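Local coordinates for protein glycoside Hydrolase (Bacteroides uniformis, PDB 5T9X) that probably hydrolyses agarose-derived polysaccharide as a family 16 glycoside hydrolase in the agarose-degrading pathway of a human gut symbiont, at residues F48-D53 / W67-Q72; D199-D204 / Y210-I215; I299-E304 / D332-Y337. All blocks are in the same frame, centred on the assembly; numbering follows the deposited sequence.

Interaction 1: F48-D53 / W67-Q72; sequences FEYEWD and WELQSQ. With NA (sodium ion), chain D.
Leu-69 sets its forked end against two aromatic side chains, Tyr-50 and Trp-52. Its CD2 meets the Tyr-50 ring obliquely, 3.6 Å from Tyr-50 CE2, the two side chains coming from opposite directions, and lies in the plane of the Trp-52 indole at its edge. The other branch, CD1, approaches Trp-52 CZ2 at an oblique angle, 3.7 Å away. The CG of Leu-69 is anti to its backbone N (chi1 -175°), which carries both methyls outward from strand 65-69. The two aromatics also overlap: Trp-52 CZ2 lies over one face of the Tyr-50 ring, near its rim, while Tyr-50 CB sits over one indole face toward its rim, 3.5 Å above the plane. An alanine at Tyr-50 would keep CB but is likely to leave Leu-69 CD2 and Trp-52 CZ2 without the ring they share, opening a gap between loop and strand. The Asp-53 carboxylate holds the loop: OD2 accepts from Glu-49 N at 2.8 Å and, from above the carboxylate plane, from Tyr-50 N. Between the two aromatics in sequence, Glu-51 grips the sodium ion with OE1 at 2.7 Å and OE2 at 2.8 Å, together with Asp-75, Asn-77, Gly-118 and Asp-332, a site that resembles the structural cation site of many family 16 jelly rolls.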
loop_
_atom_site.group_PDB
_atom_site.type_symbol
_atom_site.label_atom_id
_atom_site.label_comp_id
_atom_site.label_asym_id
_atom_site.label_seq_id
_atom_site.Cartn_x
_atom_site.Cartn_y
_atom_site.Cartn_z
ATOM N N PHE A 48 10.124 16.112 21.086
ATOM C CA PHE A 48 9.785 15.727 19.703
ATOM C C PHE A 48 10.977 15.978 18.785
ATOM O O PHE A 48 11.536 17.060 18.824
ATOM C CB PHE A 48 8.583 16.554 19.190
ATOM C CG PHE A 48 7.265 16.241 19.860
ATOM C CD1 PHE A 48 7.164 15.362 20.971
ATOM C CD2 PHE A 48 6.120 16.851 19.400
ATOM C CE1 PHE A 48 5.952 15.099 21.572
ATOM C CE2 PHE A 48 4.899 16.591 19.999
ATOM C CZ PHE A 48 4.816 15.719 21.092
ATOM N N GLU A 49 11.365 14.976 17.991
ATOM C CA GLU A 49 12.401 15.132 16.943
ATOM C C GLU A 49 11.848 15.152 15.514
ATOM O O GLU A 49 12.411 15.837 14.654
ATOM C CB GLU A 49 13.471 14.050 17.062
ATOM C CG GLU A 49 14.148 14.032 18.427
ATOM C CD GLU A 49 15.396 13.157 18.486
ATOM O OE1 GLU A 49 15.836 12.615 17.441
ATOM O OE2 GLU A 49 15.950 13.027 19.597
ATOM N N TYR A 50 10.762 14.420 15.255
ATOM C CA TYR A 50 10.193 14.342 13.907
ATOM C C TYR A 50 8.735 14.801 13.870
ATOM O O TYR A 50 8.059 14.796 14.893
ATOM C CB TYR A 50 10.330 12.902 13.387
ATOM C CG TYR A 50 11.756 12.337 13.443
ATOM C CD1 TYR A 50 12.633 12.516 12.371
ATOM C CD2 TYR A 50 12.217 11.619 14.556
ATOM C CE1 TYR A 50 13.925 12.013 12.396
ATOM C CE2 TYR A 50 13.515 11.126 14.594
ATOM C CZ TYR A 50 14.365 11.324 13.499
ATOM O OH TYR A 50 15.667 10.832 13.485
ATOM N N GLU A 51 8.273 15.213 12.684
ATOM C CA GLU A 51 6.842 15.470 12.355
ATOM C C GLU A 51 5.912 14.563 13.141
ATOM O O GLU A 51 4.948 15.014 13.779
ATOM C CB GLU A 51 6.574 15.150 10.867
ATOM C CG GLU A 51 6.868 16.254 9.867
ATOM C CD GLU A 51 6.438 15.908 8.438
ATOM O OE1 GLU A 51 6.307 14.715 8.088
ATOM O OE2 GLU A 51 6.253 16.832 7.603
ATOM N N TRP A 52 6.229 13.264 13.065
ATOM C CA TRP A 52 5.374 12.201 13.605
ATOM C C TRP A 52 5.349 11.969 15.116
ATOM O O TRP A 52 4.530 11.175 15.598
ATOM C CB TRP A 52 5.691 10.872 12.917
ATOM C CG TRP A 52 7.083 10.378 13.048
ATOM C CD1 TRP A 52 7.724 10.018 14.169
ATOM C CD2 TRP A 52 7.974 10.134 11.973
ATOM N NE1 TRP A 52 8.985 9.575 13.866
ATOM C CE2 TRP A 52 9.159 9.650 12.516
ATOM C CE3 TRP A 52 7.885 10.300 10.600
ATOM C CZ2 TRP A 52 10.250 9.326 11.743
ATOM C CZ3 TRP A 52 8.983 9.977 9.823
ATOM C CH2 TRP A 52 10.147 9.496 10.401
ATOM N N ASP A 53 6.235 12.621 15.857
ATOM C CA ASP A 53 6.318 12.390 17.289
ATOM C C ASP A 53 5.098 12.923 18.045
ATOM O O ASP A 53 4.836 12.484 19.148
ATOM C CB ASP A 53 7.635 12.943 17.856
ATOM C CG ASP A 53 8.839 12.033 17.566
ATOM O OD1 ASP A 53 8.658 10.794 17.431
ATOM O OD2 ASP A 53 9.980 12.560 17.501
ATOM N N TRP A 67 10.886 0.857 21.552
ATOM C CA TRP A 67 10.843 0.978 20.106
ATOM C C TRP A 67 12.057 1.729 19.622
ATOM O O TRP A 67 12.409 2.694 20.222
ATOM C CB TRP A 67 9.595 1.746 19.681
ATOM C CG TRP A 67 8.362 0.980 19.904
ATOM C CD1 TRP A 67 7.390 1.229 20.824
ATOM C CD2 TRP A 67 7.957 -0.177 19.189
ATOM N NE1 TRP A 67 6.396 0.288 20.730
ATOM C CE2 TRP A 67 6.723 -0.595 19.737
ATOM C CE3 TRP A 67 8.529 -0.921 18.147
ATOM C CZ2 TRP A 67 6.045 -1.719 19.275
ATOM C CZ3 TRP A 67 7.845 -2.026 17.667
ATOM C CH2 TRP A 67 6.609 -2.413 18.230
ATOM N N GLU A 68 12.665 1.296 18.522
ATOM C CA GLU A 68 13.778 1.977 17.922
ATOM C C GLU A 68 13.434 2.315 16.461
ATOM O O GLU A 68 13.153 1.442 15.644
ATOM C CB GLU A 68 15.017 1.096 18.011
ATOM C CG GLU A 68 16.226 1.568 17.225
ATOM C CD GLU A 68 17.355 0.546 17.270
ATOM O OE1 GLU A 68 18.073 0.506 18.318
ATOM O OE2 GLU A 68 17.520 -0.227 16.269
ATOM N N LEU A 69 13.496 3.601 16.144
ATOM C CA LEU A 69 13.235 4.071 14.808
ATOM C C LEU A 69 14.292 3.514 13.862
ATOM O O LEU A 69 15.460 3.500 14.199
ATOM C CB LEU A 69 13.277 5.588 14.800
ATOM C CG LEU A 69 12.914 6.244 13.481
ATOM C CD1 LEU A 69 11.422 6.087 13.171
ATOM C CD2 LEU A 69 13.323 7.702 13.548
ATOM N N GLN A 70 13.872 3.057 12.688
ATOM C CA GLN A 70 14.770 2.476 11.711
ATOM C C GLN A 70 15.066 3.522 10.669
ATOM O O GLN A 70 14.216 4.355 10.390
ATOM C CB GLN A 70 14.108 1.256 11.061
ATOM C CG GLN A 70 13.702 0.161 12.031
ATOM C CD GLN A 70 14.902 -0.461 12.734
ATOM O OE1 GLN A 70 15.672 -1.186 12.126
ATOM N NE2 GLN A 70 15.054 -0.184 14.008
ATOM N N SER A 71 16.241 3.461 10.053
ATOM C CA SER A 71 16.636 4.532 9.124
ATOM C C SER A 71 15.935 4.501 7.780
ATOM O O SER A 71 15.989 5.507 7.052
ATOM C CB SER A 71 18.156 4.617 8.931
ATOM O OG SER A 71 18.677 3.405 8.473
ATOM N N GLN A 72 15.244 3.407 7.466
ATOM C CA GLN A 72 14.376 3.381 6.266
ATOM C C GLN A 72 13.176 4.346 6.353
ATOM O O GLN A 72 12.660 4.740 5.314
ATOM C CB GLN A 72 13.867 1.964 5.991
ATOM C CG GLN A 72 12.919 1.825 4.818
ATOM C CD GLN A 72 13.613 2.121 3.523
ATOM O OE1 GLN A 72 14.537 1.410 3.150
ATOM N NE2 GLN A 72 13.181 3.168 2.818
HETATM NA NA NA D . 6.263 15.000 5.444
#

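Interaction 2: D199-D204 / Y210-I215; sequences DRVVGD and YGPDRI
Residues 199-204 and 210-215 run in opposite directions, with Val-201 and Gly-211 closest at 6.0 Å between their CA atoms, and Gly-211 opens a type I beta turn that ends at Arg-214. Both segments belong to one long surface loop of the jelly roll, joining strand 188-195, whose sequence fits the family 16 catalytic motif, to strand 215-224. Val-201 is the central side chain. Its CG1, anti to the carbonyl carbon (chi1 -64°), reaches across to Gly-211 CA at 3.7 Å, where the glycine has no side chain to intervene, and the same CG1 of Val-201 lies 4.1 Å from Pro-212 CD. The valine and the proline ring meet at about a right angle. Asp-199 crosses the same ring from further along, OD1 standing 3.8 Å from Pro-212 CG, although the main polar partner of that oxygen is Arg-248, with which it forms a salt bridge. A backbone bond between Val-201 and Phe-209 joins the two limbs, and one between Pro-212 and Trp-247 fastens the second limb to a neighbouring part of the chain. The turn is closed by Arg-214 N bonding to Gly-211 O, and the guanidinium of Arg-214 has Tyr-210 CE1 over the centre of one face, 3.8 Å above its plane.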
loop_
_atom_site.group_PDB
_atom_site.type_symbol
_atom_site.label_atom_id
_atom_site.label_comp_id
_atom_site.label_asym_id
_atom_site.label_seq_id
_atom_site.Cartn_x
_atom_site.Cartn_y
_atom_site.Cartn_z
ATOM N N ASP A 199 -15.923 8.286 -5.419
ATOM C CA ASP A 199 -17.349 7.946 -5.251
ATOM C C ASP A 199 -17.861 7.040 -6.334
ATOM O O ASP A 199 -18.858 6.380 -6.126
ATOM C CB ASP A 199 -18.253 9.174 -5.210
ATOM C CG ASP A 199 -18.058 10.006 -3.945
ATOM O OD1 ASP A 199 -17.920 9.421 -2.832
ATOM O OD2 ASP A 199 -18.010 11.256 -4.054
ATOM N N ARG A 200 -17.210 7.000 -7.494
ATOM C CA ARG A 200 -17.627 6.046 -8.523
ATOM C C ARG A 200 -17.290 4.601 -8.084
ATOM O O ARG A 200 -16.117 4.222 -7.951
ATOM C CB ARG A 200 -17.033 6.407 -9.883
ATOM C CG ARG A 200 -17.636 5.600 -11.035
ATOM C CD ARG A 200 -17.537 6.327 -12.376
ATOM N NE ARG A 200 -16.150 6.504 -12.822
ATOM C CZ ARG A 200 -15.406 5.563 -13.404
ATOM N NH1 ARG A 200 -14.153 5.828 -13.768
ATOM N NH2 ARG A 200 -15.890 4.342 -13.614
ATOM N N VAL A 201 -18.331 3.810 -7.839
ATOM C CA VAL A 201 -18.169 2.431 -7.334
ATOM C C VAL A 201 -19.011 1.389 -8.063
ATOM O O VAL A 201 -19.141 0.247 -7.601
ATOM C CB VAL A 201 -18.521 2.365 -5.830
ATOM C CG1 VAL A 201 -17.554 3.212 -5.018
ATOM C CG2 VAL A 201 -19.952 2.830 -5.573
ATOM N N VAL A 202 -19.606 1.779 -9.183
ATOM C CA VAL A 202 -20.537 0.903 -9.865
ATOM C C VAL A 202 -19.839 0.483 -11.126
ATOM O O VAL A 202 -19.331 1.329 -11.873
ATOM C CB VAL A 202 -21.886 1.587 -10.198
ATOM C CG1 VAL A 202 -22.925 0.531 -10.583
ATOM C CG2 VAL A 202 -22.409 2.392 -9.006
ATOM N N GLY A 203 -19.798 -0.832 -11.343
ATOM C CA GLY A 203 -19.293 -1.399 -12.589
ATOM C C GLY A 203 -20.285 -1.226 -13.716
ATOM O O GLY A 203 -21.283 -0.525 -13.564
ATOM N N ASP A 204 -20.044 -1.889 -14.842
ATOM C CA ASP A 204 -20.904 -1.693 -16.011
ATOM C C ASP A 204 -21.749 -2.895 -16.553
ATOM O O ASP A 204 -22.360 -2.714 -17.602
ATOM C CB ASP A 204 -20.098 -0.964 -17.137
ATOM C CG ASP A 204 -18.955 -1.825 -17.769
ATOM O OD1 ASP A 204 -18.917 -3.071 -17.599
ATOM O OD2 ASP A 204 -18.084 -1.233 -18.459
ATOM N N TYR A 210 -16.368 -2.254 -3.346
ATOM C CA TYR A 210 -16.124 -1.596 -2.055
ATOM C C TYR A 210 -15.739 -0.128 -2.296
ATOM O O TYR A 210 -14.963 0.201 -3.211
ATOM C CB TYR A 210 -15.063 -2.356 -1.223
ATOM C CG TYR A 210 -15.573 -3.645 -0.554
ATOM C CD1 TYR A 210 -16.463 -3.596 0.521
ATOM C CD2 TYR A 210 -15.158 -4.894 -0.976
ATOM C CE1 TYR A 210 -16.917 -4.758 1.154
ATOM C CE2 TYR A 210 -15.607 -6.059 -0.363
ATOM C CZ TYR A 210 -16.489 -5.995 0.705
ATOM O OH TYR A 210 -16.959 -7.152 1.321
ATOM N N GLY A 211 -16.325 0.739 -1.476
ATOM C CA GLY A 211 -16.288 2.186 -1.694
ATOM C C GLY A 211 -15.283 2.954 -0.850
ATOM O O GLY A 211 -14.418 2.363 -0.207
ATOM N N PRO A 212 -15.413 4.291 -0.832
ATOM C CA PRO A 212 -14.439 5.166 -0.208
ATOM C C PRO A 212 -14.558 5.285 1.309
ATOM O O PRO A 212 -13.822 6.070 1.916
ATOM C CB PRO A 212 -14.726 6.511 -0.885
ATOM C CG PRO A 212 -16.191 6.480 -1.149
ATOM C CD PRO A 212 -16.477 5.055 -1.519
ATOM N N ASP A 213 -15.497 4.546 1.900
ATOM C CA ASP A 213 -15.567 4.340 3.352
ATOM C C ASP A 213 -14.751 3.117 3.843
ATOM O O ASP A 213 -14.782 2.794 5.053
ATOM C CB ASP A 213 -17.036 4.215 3.806
ATOM C CG ASP A 213 -17.740 2.963 3.250
ATOM O OD1 ASP A 213 -17.439 2.493 2.107
ATOM O OD2 ASP A 213 -18.644 2.458 3.953
ATOM N N ARG A 214 -14.027 2.454 2.929
ATOM C CA ARG A 214 -13.277 1.227 3.256
ATOM C C ARG A 214 -11.793 1.354 3.020
ATOM O O ARG A 214 -11.333 1.985 2.051
ATOM C CB ARG A 214 -13.739 0.020 2.429
ATOM C CG ARG A 214 -15.214 -0.279 2.493
ATOM C CD ARG A 214 -15.620 -1.129 3.667
ATOM N NE ARG A 214 -17.059 -1.347 3.598
ATOM C CZ ARG A 214 -17.716 -2.398 4.084
ATOM N NH1 ARG A 214 -17.090 -3.385 4.727
ATOM N NH2 ARG A 214 -19.043 -2.463 3.931
ATOM N N ILE A 215 -11.056 0.691 3.901
ATOM C CA ILE A 215 -9.650 0.365 3.675
ATOM C C ILE A 215 -9.544 -1.161 3.726
ATOM O O ILE A 215 -10.063 -1.780 4.640
ATOM C CB ILE A 215 -8.750 0.965 4.758
ATOM C CG1 ILE A 215 -9.024 2.455 4.931
ATOM C CG2 ILE A 215 -7.273 0.764 4.396
ATOM C CD1 ILE A 215 -8.415 2.999 6.207
#

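Interaction 3: I299-E304 / D332-Y337; sequences IIINME and DWIRIY. With NA (sodium ion), chain D.
The four side chains that meet here, Ile-299 and Ile-301 against Ile-334 and Ile-336, hold no flat group; those of strand 332-337 lie on its other side. There the Trp-333 ring stacks with Tyr-167 and meets Trp-52 edge-to-face, and the Tyr-337 ring has Arg-335 NE at its edge, in plane. Arg-335 also sends a weak bond from NH1 to Tyr-337 OH and a salt bridge to Glu-165. On the inner side, Ile-299 and Ile-336 come tip to tip, CD1 to CD1 at 3.5 Å. Ile-299 and Ile-334 instead slide past each other, so that Ile-334 CD1 lies 4.0 Å from Ile-299 CG2. Ile-334 CD1 is also 4.2 Å from Ile-301 CD1. Ile-334 turns CG1 opposite its main-chain nitrogen (chi1 -174°), and the extended chain carries CD1 to both partners in the other sheet. This is the core of a beta sandwich, the family 16 jelly roll: the segment axes approach to 11.1 Å and run nearly antiparallel, at 165°, each strand belonging to a different sheet. On the far side of strand 298-304, Asn-302 ND2 bonds Glu-304 OE2 at 3.2 Å on the anti side of the carboxylate, 21° out of its plane. A classic beta bulge interrupts strand 329-341 at Asp-332 and Trp-333, which both face Tyr-167. At this bulge Asp-332 binds the sodium ion through two atoms, OD1 at 2.2 Å and its own carbonyl O at 2.4 Å.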
loop_
_atom_site.group_PDB
_atom_site.type_symbol
_atom_site.label_atom_id
_atom_site.label_comp_id
_atom_site.label_asym_id
_atom_site.label_seq_id
_atom_site.Cartn_x
_atom_site.Cartn_y
_atom_site.Cartn_z
ATOM N N ILE A 299 9.361 -2.654 1.113
ATOM C CA ILE A 299 8.187 -1.831 1.272
ATOM C C ILE A 299 7.858 -1.195 -0.059
ATOM O O ILE A 299 8.741 -0.681 -0.758
ATOM C CB ILE A 299 8.392 -0.790 2.362
ATOM C CG1 ILE A 299 8.387 -1.485 3.721
ATOM C CG2 ILE A 299 7.300 0.269 2.323
ATOM C CD1 ILE A 299 9.058 -0.653 4.782
ATOM N N ILE A 300 6.580 -1.229 -0.418
ATOM C CA ILE A 300 6.140 -0.699 -1.696
ATOM C C ILE A 300 5.023 0.334 -1.499
ATOM O O ILE A 300 4.109 0.136 -0.706
ATOM C CB ILE A 300 5.693 -1.831 -2.654
ATOM C CG1 ILE A 300 6.789 -2.893 -2.761
ATOM C CG2 ILE A 300 5.389 -1.298 -4.063
ATOM C CD1 ILE A 300 6.391 -4.053 -3.626
ATOM N N ILE A 301 5.128 1.448 -2.211
ATOM C CA ILE A 301 4.110 2.462 -2.204
ATOM C C ILE A 301 3.783 2.689 -3.664
ATOM O O ILE A 301 4.704 2.982 -4.448
ATOM C CB ILE A 301 4.635 3.778 -1.574
ATOM C CG1 ILE A 301 5.198 3.531 -0.174
ATOM C CG2 ILE A 301 3.527 4.824 -1.504
ATOM C CD1 ILE A 301 5.927 4.719 0.425
ATOM N N ASN A 302 2.511 2.579 -4.049
ATOM C CA ASN A 302 2.155 2.855 -5.442
ATOM C C ASN A 302 0.714 3.252 -5.679
ATOM O O ASN A 302 -0.098 3.281 -4.752
ATOM C CB ASN A 302 2.518 1.633 -6.294
ATOM C CG ASN A 302 1.620 0.414 -6.045
ATOM O OD1 ASN A 302 0.489 0.528 -5.629
ATOM N ND2 ASN A 302 2.120 -0.760 -6.388
ATOM N N MET A 303 0.388 3.529 -6.936
ATOM C CA MET A 303 -0.991 3.367 -7.385
ATOM C C MET A 303 -1.102 2.302 -8.482
ATOM O O MET A 303 -0.141 2.018 -9.186
ATOM C CB MET A 303 -1.582 4.677 -7.855
ATOM C CG MET A 303 -1.545 5.831 -6.864
ATOM S SD MET A 303 -2.113 7.407 -7.615
ATOM C CE MET A 303 -3.867 7.139 -7.532
ATOM N N GLU A 304 -2.289 1.718 -8.603
ATOM C CA GLU A 304 -2.578 0.656 -9.563
ATOM C C GLU A 304 -3.952 0.900 -10.180
ATOM O O GLU A 304 -4.902 1.209 -9.479
ATOM C CB GLU A 304 -2.587 -0.723 -8.875
ATOM C CG GLU A 304 -1.243 -1.180 -8.327
ATOM C CD GLU A 304 -1.260 -2.505 -7.547
ATOM O OE1 GLU A 304 -2.338 -3.157 -7.418
ATOM O OE2 GLU A 304 -0.159 -2.892 -7.037
ATOM N N ASP A 332 2.765 11.621 3.473
ATOM C CA ASP A 332 3.428 12.689 4.212
ATOM C C ASP A 332 4.627 12.105 4.902
ATOM O O ASP A 332 5.680 12.725 4.962
ATOM C CB ASP A 332 2.435 13.258 5.237
ATOM C CG ASP A 332 2.958 14.468 6.011
ATOM O OD1 ASP A 332 4.099 14.974 5.782
ATOM O OD2 ASP A 332 2.192 14.891 6.906
ATOM N N TRP A 333 4.446 10.928 5.468
ATOM C CA TRP A 333 5.556 10.186 6.018
ATOM C C TRP A 333 5.257 8.704 6.162
ATOM O O TRP A 333 4.077 8.253 6.155
ATOM C CB TRP A 333 5.979 10.750 7.386
ATOM C CG TRP A 333 4.924 11.015 8.432
ATOM C CD1 TRP A 333 4.469 12.221 8.789
ATOM C CD2 TRP A 333 4.275 10.072 9.305
ATOM N NE1 TRP A 333 3.559 12.119 9.807
ATOM C CE2 TRP A 333 3.423 10.806 10.143
ATOM C CE3 TRP A 333 4.319 8.681 9.447
ATOM C CZ2 TRP A 333 2.627 10.211 11.106
ATOM C CZ3 TRP A 333 3.527 8.085 10.409
ATOM C CH2 TRP A 333 2.690 8.849 11.227
ATOM N N ILE A 334 6.349 7.970 6.350
ATOM C CA ILE A 334 6.296 6.554 6.654
ATOM C C ILE A 334 7.385 6.243 7.671
ATOM O O ILE A 334 8.549 6.574 7.455
ATOM C CB ILE A 334 6.398 5.692 5.374
ATOM C CG1 ILE A 334 6.191 4.228 5.710
ATOM C CG2 ILE A 334 7.732 5.870 4.649
ATOM C CD1 ILE A 334 6.022 3.386 4.459
ATOM N N ARG A 335 6.984 5.627 8.785
ATOM C CA ARG A 335 7.882 5.361 9.900
ATOM C C ARG A 335 7.860 3.901 10.282
ATOM O O ARG A 335 6.842 3.254 10.142
ATOM C CB ARG A 335 7.513 6.250 11.085
ATOM C CG ARG A 335 6.212 5.928 11.777
ATOM C CD ARG A 335 5.972 6.935 12.873
ATOM N NE ARG A 335 4.691 6.730 13.539
ATOM C CZ ARG A 335 4.365 7.189 14.749
ATOM N NH1 ARG A 335 5.252 7.845 15.499
ATOM N NH2 ARG A 335 3.133 6.979 15.236
ATOM N N ILE A 336 8.992 3.413 10.792
ATOM C CA ILE A 336 9.269 1.994 11.008
ATOM C C ILE A 336 10.011 1.856 12.323
ATOM O O ILE A 336 11.029 2.519 12.517
ATOM C CB ILE A 336 10.179 1.463 9.894
ATOM C CG1 ILE A 336 9.599 1.793 8.521
ATOM C CG2 ILE A 336 10.378 -0.035 9.995
ATOM C CD1 ILE A 336 10.444 1.278 7.389
ATOM N N TYR A 337 9.512 1.005 13.224
ATOM C CA TYR A 337 10.118 0.766 14.530
ATOM C C TYR A 337 10.258 -0.726 14.746
ATOM O O TYR A 337 9.388 -1.515 14.334
ATOM C CB TYR A 337 9.270 1.316 15.699
ATOM C CG TYR A 337 8.999 2.812 15.687
ATOM C CD1 TYR A 337 9.786 3.712 16.437
ATOM C CD2 TYR A 337 7.942 3.342 14.937
ATOM C CE1 TYR A 337 9.531 5.087 16.426
ATOM C CE2 TYR A 337 7.694 4.697 14.919
ATOM C CZ TYR A 337 8.487 5.554 15.662
ATOM O OH TYR A 337 8.220 6.879 15.622
HETATM NA NA NA D . 6.263 15.000 5.444
#

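In the fold
Interactions 1, 2 and 3 follow one another along the chain. Interactions 1 and 3 adjoin, their centres about 15 Å apart: strands 65-69 and 329-341 are antiparallel neighbours in one sheet, where Gln-70 N probably bonds Ile-336 O, and interactions 1 and 3 each supply a ligand residue of the same sodium ion, Glu-51 and Asp-332. Interaction 3 reaches from that sheet to strand 298-304 of the other, near the centre of the chain. Interaction 2 sits on the far side from interaction 1, with centres about 34 Å apart, in a loop between two strands of the second sheet. The metal site thus ties the N-terminal segment to one sheet, away from the loop that follows the probable catalytic strand 188-195.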